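Solute-binding protein (Thermoactinomyces vulgaris, PDB 2ZYO) binds maltodextrins, here maltotetraose, and probably cyclodextrins, and probably serves as the solute-binding component of a carbohydrate uptake system. Local coordinates at residues K60-L65 with V78-D83; Q95-D100 with G119-L124. All coordinates share one frame; numbering follows the deposited sequence.

Interaction 1. Residues K60-L65 with V78-D83; sequences KQQEKL and VTWPHD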
ATOM      1  N   LYS A  60      15.078   4.608   1.970  1.00 14.12           N
ATOM      2  CA  LYS A  60      16.503   4.590   2.299  1.00 13.64           C
ATOM      3  C   LYS A  60      16.760   4.233   3.761  1.00 13.25           C
ATOM      4  O   LYS A  60      17.898   3.948   4.144  1.00 13.76           O
ATOM      5  CB  LYS A  60      17.144   5.940   1.973  1.00 15.06           C
ATOM      6  CG  LYS A  60      17.247   6.221   0.486  1.00 18.33           C
ATOM      7  CD  LYS A  60      18.177   7.384   0.213  1.00 21.74           C
ATOM      8  CE  LYS A  60      18.238   7.703  -1.272  1.00 22.72           C
ATOM      9  NZ  LYS A  60      18.889   6.619  -2.064  1.00 24.72           N
ATOM     10  N   GLN A  61      15.702   4.237   4.568  1.00 12.19           N
ATOM     11  CA  GLN A  61      15.834   4.045   6.013  1.00 11.97           C
ATOM     12  C   GLN A  61      16.328   2.658   6.415  1.00 11.64           C
ATOM     13  O   GLN A  61      17.135   2.529   7.337  1.00 12.08           O
ATOM     14  CB  GLN A  61      14.521   4.369   6.727  1.00 10.90           C
ATOM     15  CG  GLN A  61      14.215   5.856   6.791  1.00 11.30           C
ATOM     16  CD  GLN A  61      13.153   6.207   7.815  1.00 10.21           C
ATOM     17  OE1 GLN A  61      12.919   5.466   8.772  1.00 10.70           O
ATOM     18  NE2 GLN A  61      12.509   7.349   7.621  1.00 10.96           N
ATOM     19  N   GLN A  62      15.840   1.629   5.726  1.00 14.12           N
ATOM     20  CA  GLN A  62      16.228   0.255   6.027  1.00 15.30           C
ATOM     21  C   GLN A  62      17.731   0.051   5.807  1.00 15.52           C
ATOM     22  O   GLN A  62      18.421  -0.509   6.663  1.00 16.61           O
ATOM     23  CB  GLN A  62      15.399  -0.734   5.201  1.00 16.76           C
ATOM     24  CG  GLN A  62      15.283  -2.113   5.826  1.00 18.26           C
ATOM     25  CD  GLN A  62      14.201  -2.984   5.205  1.00 18.60           C
ATOM     26  OE1 GLN A  62      13.186  -2.491   4.702  1.00 20.86           O
ATOM     27  NE2 GLN A  62      14.406  -4.292   5.258  1.00 19.82           N
ATOM     28  N   GLU A  63      18.232   0.531   4.668  1.00 16.19           N
ATOM     29  CA  GLU A  63      19.660   0.475   4.354  1.00 17.57           C
ATOM     30  C   GLU A  63      20.499   1.302   5.330  1.00 16.30           C
ATOM     31  O   GLU A  63      21.565   0.859   5.766  1.00 17.81           O
ATOM     32  CB  GLU A  63      19.915   0.938   2.915  1.00 21.52           C
ATOM     33  CG  GLU A  63      19.511  -0.075   1.852  1.00 27.83           C
ATOM     34  CD  GLU A  63      19.309   0.551   0.481  1.00 31.06           C
ATOM     35  OE1 GLU A  63      18.515   1.514   0.367  1.00 32.11           O
ATOM     36  OE2 GLU A  63      19.935   0.073  -0.490  1.00 33.97           O
ATOM     37  N   LYS A  64      20.016   2.498   5.670  1.00 14.17           N
ATOM     38  CA  LYS A  64      20.729   3.384   6.587  1.00 14.06           C
ATOM     39  C   LYS A  64      20.809   2.807   7.998  1.00 13.58           C
ATOM     40  O   LYS A  64      21.841   2.930   8.659  1.00 14.51           O
ATOM     41  CB  LYS A  64      20.101   4.784   6.612  1.00 14.56           C
ATOM     42  CG  LYS A  64      20.941   5.826   7.346  1.00 15.63           C
ATOM     43  CD  LYS A  64      20.304   7.203   7.289  1.00 17.66           C
ATOM     44  CE  LYS A  64      20.975   8.179   8.242  1.00 19.33           C
ATOM     45  NZ  LYS A  64      22.418   8.396   7.931  1.00 20.43           N
ATOM     46  N   LEU A  65      19.727   2.177   8.452  1.00 12.02           N
ATOM     47  CA  LEU A  65      19.702   1.561   9.782  1.00 12.90           C
ATOM     48  C   LEU A  65      20.626   0.344   9.859  1.00 13.68           C
ATOM     49  O   LEU A  65      21.222   0.075  10.904  1.00 12.62           O
ATOM     50  CB  LEU A  65      18.273   1.181  10.191  1.00 12.63           C
ATOM     51  CG  LEU A  65      18.049   0.782  11.658  1.00 12.60           C
ATOM     52  CD1 LEU A  65      18.319   1.949  12.613  1.00 14.68           C
ATOM     53  CD2 LEU A  65      16.640   0.241  11.858  1.00 13.63           C
ATOM     54  N   VAL A  78      11.853   4.205  13.344  1.00  8.05           N
ATOM     55  CA  VAL A  78      12.030   4.291  11.897  1.00  7.55           C
ATOM     56  C   VAL A  78      10.696   4.025  11.203  1.00  7.34           C
ATOM     57  O   VAL A  78       9.735   3.586  11.841  1.00  8.32           O
ATOM     58  CB  VAL A  78      13.101   3.291  11.387  1.00  7.05           C
ATOM     59  CG1 VAL A  78      14.490   3.686  11.890  1.00  9.29           C
ATOM     60  CG2 VAL A  78      12.759   1.863  11.811  1.00  9.44           C
ATOM     61  N   THR A  79      10.637   4.294   9.902  1.00  7.62           N
ATOM     62  CA  THR A  79       9.398   4.141   9.147  1.00 10.31           C
ATOM     63  C   THR A  79       9.635   3.820   7.672  1.00  9.92           C
ATOM     64  O   THR A  79      10.525   4.387   7.040  1.00 10.63           O
ATOM     65  CB  THR A  79       8.476   5.389   9.306  1.00  9.69           C
ATOM     66  OG1 THR A  79       7.253   5.189   8.590  1.00 10.46           O
ATOM     67  CG2 THR A  79       9.156   6.663   8.819  1.00  9.81           C
ATOM     68  N   TRP A  80       8.839   2.883   7.154  1.00  9.76           N
ATOM     69  CA  TRP A  80       8.810   2.529   5.729  1.00 11.36           C
ATOM     70  C   TRP A  80       7.553   1.710   5.419  1.00 10.59           C
ATOM     71  O   TRP A  80       6.929   1.175   6.338  1.00 10.57           O
ATOM     72  CB  TRP A  80      10.082   1.784   5.291  1.00 11.76           C
ATOM     73  CG  TRP A  80      10.458   0.579   6.108  1.00 11.45           C
ATOM     74  CD1 TRP A  80       9.874  -0.657   6.071  1.00 13.19           C
ATOM     75  CD2 TRP A  80      11.533   0.486   7.051  1.00 10.75           C
ATOM     76  NE1 TRP A  80      10.509  -1.509   6.945  1.00 12.89           N
ATOM     77  CE2 TRP A  80      11.528  -0.831   7.564  1.00 11.50           C
ATOM     78  CE3 TRP A  80      12.487   1.394   7.528  1.00 10.52           C
ATOM     79  CZ2 TRP A  80      12.449  -1.266   8.523  1.00 10.91           C
ATOM     80  CZ3 TRP A  80      13.406   0.959   8.477  1.00 10.72           C
ATOM     81  CH2 TRP A  80      13.378  -0.358   8.966  1.00 10.31           C
ATOM     82  N   PRO A  81       7.158   1.630   4.130  1.00 11.31           N
ATOM     83  CA  PRO A  81       6.035   0.765   3.746  1.00 10.58           C
ATOM     84  C   PRO A  81       6.213  -0.674   4.244  1.00  9.87           C
ATOM     85  O   PRO A  81       7.322  -1.216   4.194  1.00 11.41           O
ATOM     86  CB  PRO A  81       6.064   0.823   2.217  1.00 10.99           C
ATOM     87  CG  PRO A  81       6.658   2.156   1.915  1.00 11.52           C
ATOM     88  CD  PRO A  81       7.701   2.365   2.970  1.00 11.07           C
ATOM     89  N   HIS A  82       5.118  -1.276   4.708  1.00  9.65           N
ATOM     90  CA  HIS A  82       5.153  -2.554   5.427  1.00 10.97           C
ATOM     91  C   HIS A  82       5.592  -3.757   4.591  1.00 11.20           C
ATOM     92  O   HIS A  82       5.943  -4.794   5.147  1.00 11.37           O
ATOM     93  CB  HIS A  82       3.781  -2.856   6.037  1.00 10.40           C
ATOM     94  CG  HIS A  82       2.850  -3.559   5.098  1.00 10.80           C
ATOM     95  ND1 HIS A  82       2.092  -2.890   4.162  1.00 10.55           N
ATOM     96  CD2 HIS A  82       2.570  -4.874   4.937  1.00  9.83           C
ATOM     97  CE1 HIS A  82       1.379  -3.761   3.470  1.00 11.13           C
ATOM     98  NE2 HIS A  82       1.650  -4.972   3.923  1.00 10.19           N
ATOM     99  N   ASP A  83       5.552  -3.634   3.265  1.00 11.43           N
ATOM    100  CA  ASP A  83       5.837  -4.781   2.394  1.00 12.50           C
ATOM    101  C   ASP A  83       7.280  -5.287   2.508  1.00 12.95           C
ATOM    102  O   ASP A  83       7.584  -6.405   2.089  1.00 14.13           O
ATOM    103  CB  ASP A  83       5.465  -4.481   0.934  1.00 15.42           C
ATOM    104  CG  ASP A  83       6.213  -3.291   0.369  1.00 17.60           C
ATOM    105  OD1 ASP A  83       5.934  -2.153   0.801  1.00 19.41           O
ATOM    106  OD2 ASP A  83       7.066  -3.492  -0.521  1.00 22.30           O
TER
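Gln-61 reaches from the first turn of helix 61-71 to the backbone of strand 77-81, where its OE1 accepts a hydrogen bond from Thr-79 N at 2.8 Å. The bond is nearly straight at the hydrogen (169°), although the donor sits 33° out of the amide's carbonyl plane. CG lies anti to the carbonyl carbon (chi1 -73°), the chain is extended beyond it, and the side chain crosses that of Thr-79 at a slant. OE1 also packs against Val-78 CB at 3.4 Å, while NE2 touches the methyl CG2 of Thr-79. Nearer the backbone, Gln-61 CB meets the rim of the Trp-80 indole at CE3 (3.7 Å).

The next residue takes the face of that indole. Gln-62 CB stands almost directly above the six-membered ring, 4.2 Å from its centroid, a CH-pi contact. Farther out, its OE1 lies 3.6 Å from Trp-80 NE1, above the ring plane and toward the rim. Leu-65 CD2 adds apolar contact at 4.1 Å from Val-78 CG1 and reaches Trp-80 CH2 near the ring plane.

In the second shell, Val-56 O accepts a hydrogen bond from Gln-61 NE2, fixing the sense of the amide, and Gly-283 O pairs with Thr-79 OG1. Helix 61-71 thus packs on the mixed sheet of this periplasmic-binding-protein fold through a buried amide whose acceptor and donor ends are both matched by main chain.

Interaction 2. Residues Q95-D100 with G119-L124; sequences QPIQVD and GKLYGL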
ATOM      1  N   GLN A  95      12.970  -4.831  16.468  1.00 11.04           N
ATOM      2  CA  GLN A  95      12.524  -5.639  17.597  1.00 10.34           C
ATOM      3  C   GLN A  95      11.025  -5.429  17.789  1.00 11.49           C
ATOM      4  O   GLN A  95      10.499  -4.373  17.425  1.00  9.96           O
ATOM      5  CB  GLN A  95      13.302  -5.287  18.868  1.00 10.52           C
ATOM      6  CG  GLN A  95      13.206  -3.837  19.304  1.00 11.48           C
ATOM      7  CD  GLN A  95      13.906  -3.586  20.623  1.00 11.96           C
ATOM      8  OE1 GLN A  95      13.595  -4.221  21.631  1.00 14.41           O
ATOM      9  NE2 GLN A  95      14.852  -2.655  20.626  1.00 11.90           N
ATOM     10  N   PRO A  96      10.323  -6.433  18.348  1.00 10.27           N
ATOM     11  CA  PRO A  96       8.879  -6.284  18.528  1.00 11.49           C
ATOM     12  C   PRO A  96       8.539  -5.157  19.493  1.00 12.43           C
ATOM     13  O   PRO A  96       9.358  -4.805  20.346  1.00 14.31           O
ATOM     14  CB  PRO A  96       8.460  -7.622  19.145  1.00 12.08           C
ATOM     15  CG  PRO A  96       9.564  -8.563  18.830  1.00 13.01           C
ATOM     16  CD  PRO A  96      10.802  -7.739  18.834  1.00 11.68           C
ATOM     17  N   ILE A  97       7.348  -4.584  19.343  1.00 10.96           N
ATOM     18  CA  ILE A  97       6.826  -3.680  20.358  1.00 11.87           C
ATOM     19  C   ILE A  97       5.920  -4.451  21.307  1.00 10.74           C
ATOM     20  O   ILE A  97       5.273  -5.427  20.916  1.00 12.38           O
ATOM     21  CB  ILE A  97       6.090  -2.447  19.769  1.00 11.30           C
ATOM     22  CG1 ILE A  97       4.952  -2.863  18.831  1.00 12.32           C
ATOM     23  CG2 ILE A  97       7.086  -1.526  19.067  1.00 13.09           C
ATOM     24  CD1 ILE A  97       3.932  -1.753  18.573  1.00 12.12           C
ATOM     25  N   GLN A  98       5.897  -4.012  22.559  1.00 11.35           N
ATOM     26  CA  GLN A  98       5.053  -4.624  23.565  1.00 13.22           C
ATOM     27  C   GLN A  98       3.997  -3.625  24.015  1.00 12.67           C
ATOM     28  O   GLN A  98       4.264  -2.728  24.821  1.00 13.67           O
ATOM     29  CB  GLN A  98       5.895  -5.131  24.739  1.00 15.26           C
ATOM     30  CG  GLN A  98       6.843  -6.256  24.349  1.00 21.40           C
ATOM     31  CD  GLN A  98       7.643  -6.777  25.520  1.00 25.50           C
ATOM     32  OE1 GLN A  98       8.678  -6.214  25.881  1.00 28.74           O
ATOM     33  NE2 GLN A  98       7.174  -7.871  26.115  1.00 27.83           N
ATOM     34  N   VAL A  99       2.805  -3.771  23.443  1.00 11.84           N
ATOM     35  CA  VAL A  99       1.643  -2.969  23.809  1.00 12.07           C
ATOM     36  C   VAL A  99       0.453  -3.888  24.060  1.00 11.96           C
ATOM     37  O   VAL A  99       0.403  -5.005  23.537  1.00 12.20           O
ATOM     38  CB  VAL A  99       1.281  -1.914  22.720  1.00 12.21           C
ATOM     39  CG1 VAL A  99       2.403  -0.894  22.555  1.00 12.50           C
ATOM     40  CG2 VAL A  99       0.953  -2.578  21.382  1.00 11.37           C
ATOM     41  N   ASP A 100      -0.496  -3.417  24.864  1.00 11.69           N
ATOM     42  CA  ASP A 100      -1.690  -4.193  25.185  1.00 12.68           C
ATOM     43  C   ASP A 100      -2.611  -4.289  23.978  1.00 13.05           C
ATOM     44  O   ASP A 100      -2.521  -3.477  23.054  1.00 11.74           O
ATOM     45  CB  ASP A 100      -2.446  -3.558  26.356  1.00 15.35           C
ATOM     46  CG  ASP A 100      -1.595  -3.424  27.607  1.00 18.45           C
ATOM     47  OD1 ASP A 100      -0.668  -4.238  27.801  1.00 20.11           O
ATOM     48  OD2 ASP A 100      -1.867  -2.502  28.404  1.00 21.41           O
ATOM     49  N   GLY A 119       4.027 -13.911  14.296  1.00 18.07           N
ATOM     50  CA  GLY A 119       3.326 -13.915  15.581  1.00 18.51           C
ATOM     51  C   GLY A 119       3.745 -12.823  16.552  1.00 18.93           C
ATOM     52  O   GLY A 119       3.492 -12.923  17.757  1.00 21.40           O
ATOM     53  N   LYS A 120       4.391 -11.781  16.030  1.00 16.66           N
ATOM     54  CA  LYS A 120       4.838 -10.647  16.842  1.00 15.18           C
ATOM     55  C   LYS A 120       4.488  -9.326  16.163  1.00 13.41           C
ATOM     56  O   LYS A 120       4.460  -9.239  14.933  1.00 12.68           O
ATOM     57  CB  LYS A 120       6.346 -10.728  17.108  1.00 15.37           C
ATOM     58  CG  LYS A 120       6.771 -11.963  17.902  1.00 17.61           C
ATOM     59  CD  LYS A 120       8.269 -12.002  18.164  1.00 22.92           C
ATOM     60  CE  LYS A 120       8.635 -13.208  19.020  1.00 25.82           C
ATOM     61  NZ  LYS A 120      10.073 -13.217  19.408  1.00 29.42           N
ATOM     62  N   LEU A 121       4.223  -8.305  16.973  1.00 11.28           N
ATOM     63  CA  LEU A 121       3.878  -6.978  16.465  1.00 10.64           C
ATOM     64  C   LEU A 121       5.113  -6.086  16.386  1.00  9.96           C
ATOM     65  O   LEU A 121       5.877  -5.995  17.348  1.00 11.46           O
ATOM     66  CB  LEU A 121       2.813  -6.328  17.353  1.00 10.46           C
ATOM     67  CG  LEU A 121       2.289  -4.954  16.921  1.00 11.14           C
ATOM     68  CD1 LEU A 121       1.585  -5.032  15.570  1.00 12.49           C
ATOM     69  CD2 LEU A 121       1.360  -4.388  17.980  1.00 12.44           C
ATOM     70  N   TYR A 122       5.293  -5.418  15.248  1.00  9.25           N
ATOM     71  CA  TYR A 122       6.491  -4.606  15.014  1.00  8.81           C
ATOM     72  C   TYR A 122       6.271  -3.099  14.921  1.00  8.32           C
ATOM     73  O   TYR A 122       7.231  -2.334  14.816  1.00  8.89           O
ATOM     74  CB  TYR A 122       7.261  -5.133  13.798  1.00  9.71           C
ATOM     75  CG  TYR A 122       7.942  -6.430  14.123  1.00 10.63           C
ATOM     76  CD1 TYR A 122       9.213  -6.441  14.692  1.00 10.02           C
ATOM     77  CD2 TYR A 122       7.294  -7.648  13.916  1.00 10.83           C
ATOM     78  CE1 TYR A 122       9.836  -7.635  15.022  1.00 11.04           C
ATOM     79  CE2 TYR A 122       7.908  -8.848  14.245  1.00 12.20           C
ATOM     80  CZ  TYR A 122       9.176  -8.832  14.798  1.00 13.32           C
ATOM     81  OH  TYR A 122       9.786 -10.018  15.124  1.00 14.31           O
ATOM     82  N   GLY A 123       5.021  -2.662  14.980  1.00  7.94           N
ATOM     83  CA  GLY A 123       4.766  -1.230  14.947  1.00  6.62           C
ATOM     84  C   GLY A 123       3.323  -0.807  15.055  1.00  7.27           C
ATOM     85  O   GLY A 123       2.419  -1.639  15.159  1.00  8.64           O
ATOM     86  N   LEU A 124       3.134   0.510  15.043  1.00  7.01           N
ATOM     87  CA  LEU A 124       1.818   1.128  15.041  1.00  6.85           C
ATOM     88  C   LEU A 124       1.669   1.959  13.767  1.00  6.82           C
ATOM     89  O   LEU A 124       2.637   2.582  13.318  1.00  8.00           O
ATOM     90  CB  LEU A 124       1.611   1.975  16.303  1.00  8.48           C
ATOM     91  CG  LEU A 124       1.628   1.215  17.639  1.00  7.37           C
ATOM     92  CD1 LEU A 124       1.473   2.181  18.805  1.00  9.38           C
ATOM     93  CD2 LEU A 124       0.560   0.121  17.700  1.00  8.20           C
TER
HETATM   94  O   HOH W   1       9.786  -2.847  15.231  1.00  8.77           O
HETATM   95  O   HOH W   2       4.964  -8.067  19.856  1.00 22.32           O
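Pro-96 lies side by side with Tyr-122, the two side chains pointing the same way, and its CG comes within 3.9 Å of CE1 on the phenol ring. The same CG touches Lys-120 CD at 3.7 Å, the aliphatic part of an extended lysine chain that crosses the proline ring at a slant on the solvent-exposed side of the contact.

Ile-97 carries the buried half. Its CG1 sits in the crowded position between backbone N and carbonyl carbon (chi1 56°), and CD1 beyond it reaches Leu-121 CD2 at 3.7 Å and Leu-124 CG at 3.9 Å. It also packs on the backbone of Gly-123, whose buried N has no hydrogen-bonding partner in the model. Farther along the loop, Val-99 CG2 meets the same Leu-121 CD2, the two side chains crossing at about a right angle.

One direct backbone bond joins the segments: Ile-97 N donates to Leu-121 O at 2.9 Å (152° at the hydrogen). Water 2 donates to Ile-97 O and accepts from Leu-121 N, and water 1 links Gln-95 O with Tyr-122 O. Outside, Met-300 of helix 293-302 packs on Ile-97, and Val-89 of helix 85-90 on Tyr-122.

After strand 94-95, which pairs with 278-287, the chain runs as an irregular loop across the start of strand 120-136. Its polar link there is partly solvent-mediated, leaving much of the joining to side-chain packing around Ile-97.

Overall arrangement
Interactions 1 and 2 follow one another along the chain, the first closing before the second opens, and both reach the same mixed sheet. Their centres are 16 Å apart and their nearest atoms about 7 Å, so they do not touch. Strand 278-287 joins them: it pairs antiparallel with 77-81, 94-95 and 120-136, and Leu-286 and Ser-287 meet Gln-95 while Tyr-285 meets Val-78 and Trp-80. Helix 85-90 is also shared, packing on Trp-80 and Tyr-122. Interaction 1 lies nearer the sugar: the Trp-80 side chain is about 11 Å from a bound glucose unit, and Gln-62 touches Arg-84, a residue of the ligand pocket.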